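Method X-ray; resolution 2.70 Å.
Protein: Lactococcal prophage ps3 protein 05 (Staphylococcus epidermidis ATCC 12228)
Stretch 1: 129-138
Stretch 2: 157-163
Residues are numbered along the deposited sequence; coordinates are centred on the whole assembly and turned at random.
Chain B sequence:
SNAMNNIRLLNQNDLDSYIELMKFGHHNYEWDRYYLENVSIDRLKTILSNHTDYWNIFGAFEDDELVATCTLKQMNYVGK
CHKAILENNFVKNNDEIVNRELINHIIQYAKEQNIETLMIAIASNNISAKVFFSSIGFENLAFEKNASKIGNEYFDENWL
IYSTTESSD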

# COMPACT_ATOMS: atom_id res chain seq x y z
N ALA B 129 12.89 15.89 8.17
CA ALA B 129 11.64 15.57 7.47
C ALA B 129 10.38 15.51 8.36
O ALA B 129 9.30 15.97 7.96
N LYS B 130 10.54 14.94 9.56
CA LYS B 130 9.44 14.89 10.53
C LYS B 130 9.00 16.30 10.88
O LYS B 130 7.80 16.60 10.89
N VAL B 131 9.99 17.15 11.16
CA VAL B 131 9.79 18.56 11.42
C VAL B 131 9.16 19.29 10.22
O VAL B 131 8.17 20.03 10.36
N PHE B 132 9.71 19.10 9.03
CA PHE B 132 9.09 19.70 7.88
C PHE B 132 7.60 19.32 7.73
O PHE B 132 6.74 20.21 7.73
N PHE B 133 7.30 18.03 7.61
CA PHE B 133 5.93 17.62 7.25
C PHE B 133 5.00 17.90 8.37
O PHE B 133 3.81 18.13 8.20
N SER B 134 5.58 17.91 9.54
CA SER B 134 4.83 18.13 10.72
C SER B 134 4.40 19.59 10.71
O SER B 134 3.28 19.95 11.06
N SER B 135 5.30 20.44 10.23
CA SER B 135 5.05 21.86 10.22
C SER B 135 4.00 22.17 9.16
O SER B 135 3.38 23.23 9.19
N ILE B 136 3.80 21.25 8.25
CA ILE B 136 2.77 21.42 7.25
C ILE B 136 1.36 21.07 7.79
O ILE B 136 0.37 21.64 7.36
N GLY B 137 1.29 20.17 8.77
CA GLY B 137 0.02 19.85 9.42
C GLY B 137 -0.24 18.36 9.55
O GLY B 137 -1.32 17.95 9.98
N PHE B 138 0.76 17.56 9.18
CA PHE B 138 0.70 16.14 9.32
C PHE B 138 0.83 15.79 10.78
O PHE B 138 1.41 16.54 11.56
N GLU B 157 9.86 3.27 10.65
CA GLU B 157 9.24 4.41 10.01
C GLU B 157 8.11 4.96 10.84
O GLU B 157 7.40 4.21 11.53
N ASN B 158 7.96 6.28 10.77
CA ASN B 158 6.83 6.94 11.39
C ASN B 158 5.88 7.29 10.28
O ASN B 158 6.26 7.89 9.27
N TRP B 159 4.65 6.86 10.46
CA TRP B 159 3.62 7.14 9.52
C TRP B 159 2.90 8.36 10.03
O TRP B 159 2.40 8.37 11.16
N LEU B 160 2.87 9.37 9.16
CA LEU B 160 2.09 10.58 9.39
C LEU B 160 0.86 10.70 8.47
O LEU B 160 0.83 10.19 7.34
N ILE B 161 -0.13 11.43 8.97
CA ILE B 161 -1.37 11.62 8.24
C ILE B 161 -1.78 13.11 8.24
O ILE B 161 -1.59 13.84 9.22
N TYR B 162 -2.28 13.55 7.09
CA TYR B 162 -2.87 14.86 6.94
C TYR B 162 -4.26 14.64 6.36
O TYR B 162 -4.44 13.84 5.45
N SER B 163 -5.23 15.34 6.91
CA SER B 163 -6.58 15.30 6.39
C SER B 163 -6.92 16.55 5.57
O SER B 163 -6.68 17.68 6.00

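At the apolar centre, Leu 160 (chi1 m, chi2 p) points toward the helical stretch; its CD2 lies 3.8 Å from Phe 138 CB and 4.1 Å from Phe 133 CB, so one methyl serves both aromatic residues. Phe 133 (chi1 m) starts toward the strand, but its ring leads away. Phe 138 (chi1 m) leaves sideways and lays a ring face against Tyr 162: Tyr 162 CB sits 3.5 Å from the centroid of the Phe 138 ring, almost on its normal, a CH-pi contact. The two rings themselves meet obliquely, planes at 36°. Tyr 162 (chi1 t) also points toward the helical stretch, with CD1 3.6 Å from Gly 137 O and CE1 3.9 Å from Ile 136 O. Gly 137, at positive phi in a Schellman motif, has no side chain; a CB here would crowd Tyr 162 CE1. Ile 161 points away, yet its O accepts a close CA-H...O contact from Phe 138 CA (3.2 Å). Helix and strand run nearly parallel, 17° between directions. At the polar edge, Asn 158 (chi1 m) points toward the helical stretch and meets Lys 130. Lys 130 leaves sideways, but with chi1 to chi3 between wells its end comes nearer, and NZ donates a very short hydrogen bond to Asn 158 OD1 (2.5 Å).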

# COMPACT_ATOMS: atom_id res chain seq x y z
CB ALA B 129 11.77 14.25 6.69
CB LYS B 130 9.83 14.12 11.79
CG LYS B 130 9.38 12.63 11.76
CD LYS B 130 8.91 12.15 13.15
CE LYS B 130 10.01 11.35 13.86
NZ LYS B 130 10.12 9.97 13.24
CB VAL B 131 11.12 19.24 11.81
CG1 VAL B 131 10.90 20.72 12.02
CG2 VAL B 131 11.70 18.61 13.05
CB PHE B 132 9.88 19.37 6.63
CG PHE B 132 9.35 20.02 5.40
CD1 PHE B 132 9.49 21.39 5.22
CD2 PHE B 132 8.70 19.26 4.41
CE1 PHE B 132 8.99 22.00 4.08
CE2 PHE B 132 8.18 19.85 3.25
CZ PHE B 132 8.33 21.22 3.07
CB PHE B 133 5.85 16.16 6.82
CG PHE B 133 6.44 15.94 5.46
CD1 PHE B 133 5.69 16.23 4.32
CD2 PHE B 133 7.76 15.50 5.32
CE1 PHE B 133 6.23 16.07 3.04
CE2 PHE B 133 8.32 15.32 4.07
CZ PHE B 133 7.56 15.61 2.91
CB SER B 134 5.74 17.80 11.86
OG SER B 134 5.21 18.35 13.00
CB SER B 135 6.33 22.60 9.91
OG SER B 135 6.43 22.86 8.54
CB ILE B 136 3.15 20.70 5.96
CG1 ILE B 136 4.12 21.59 5.20
CG2 ILE B 136 1.95 20.39 5.11
CD1 ILE B 136 5.00 20.82 4.28
CB PHE B 138 1.83 15.50 8.54
CG PHE B 138 1.59 15.44 7.05
CD1 PHE B 138 1.35 14.23 6.43
CD2 PHE B 138 1.68 16.58 6.27
CE1 PHE B 138 1.17 14.16 5.02
CE2 PHE B 138 1.51 16.53 4.85
CZ PHE B 138 1.26 15.33 4.23
CB GLU B 157 8.77 4.10 8.57
CG GLU B 157 9.91 4.11 7.51
CD GLU B 157 9.46 3.69 6.09
OE1 GLU B 157 10.30 3.71 5.15
OE2 GLU B 157 8.27 3.33 5.92
CB ASN B 158 7.24 8.18 12.19
CG ASN B 158 7.70 7.85 13.60
OD1 ASN B 158 8.87 7.97 13.92
ND2 ASN B 158 6.78 7.42 14.45
CB TRP B 159 2.66 5.98 9.42
CG TRP B 159 3.14 4.87 8.54
CD1 TRP B 159 3.90 3.82 8.92
CD2 TRP B 159 2.85 4.67 7.15
NE1 TRP B 159 4.11 2.97 7.86
CE2 TRP B 159 3.47 3.46 6.77
CE3 TRP B 159 2.12 5.38 6.20
CZ2 TRP B 159 3.40 2.95 5.47
CZ3 TRP B 159 2.02 4.86 4.88
CH2 TRP B 159 2.68 3.66 4.53
CB LEU B 160 2.95 11.80 9.20
CG LEU B 160 4.06 12.09 10.19
CD1 LEU B 160 4.97 10.92 10.28
CD2 LEU B 160 4.79 13.31 9.64
CB ILE B 161 -2.48 10.69 8.82
CG1 ILE B 161 -3.82 10.88 8.13
CG2 ILE B 161 -2.65 10.92 10.33
CD1 ILE B 161 -4.85 9.76 8.43
CB TYR B 162 -2.00 15.71 6.03
CG TYR B 162 -2.54 17.08 5.70
CD1 TYR B 162 -2.17 18.20 6.44
CD2 TYR B 162 -3.42 17.26 4.63
CE1 TYR B 162 -2.66 19.46 6.12
CE2 TYR B 162 -3.92 18.50 4.32
CZ TYR B 162 -3.54 19.60 5.06
OH TYR B 162 -4.04 20.84 4.72
CB SER B 163 -7.56 15.14 7.53
OG SER B 163 -8.76 15.78 7.18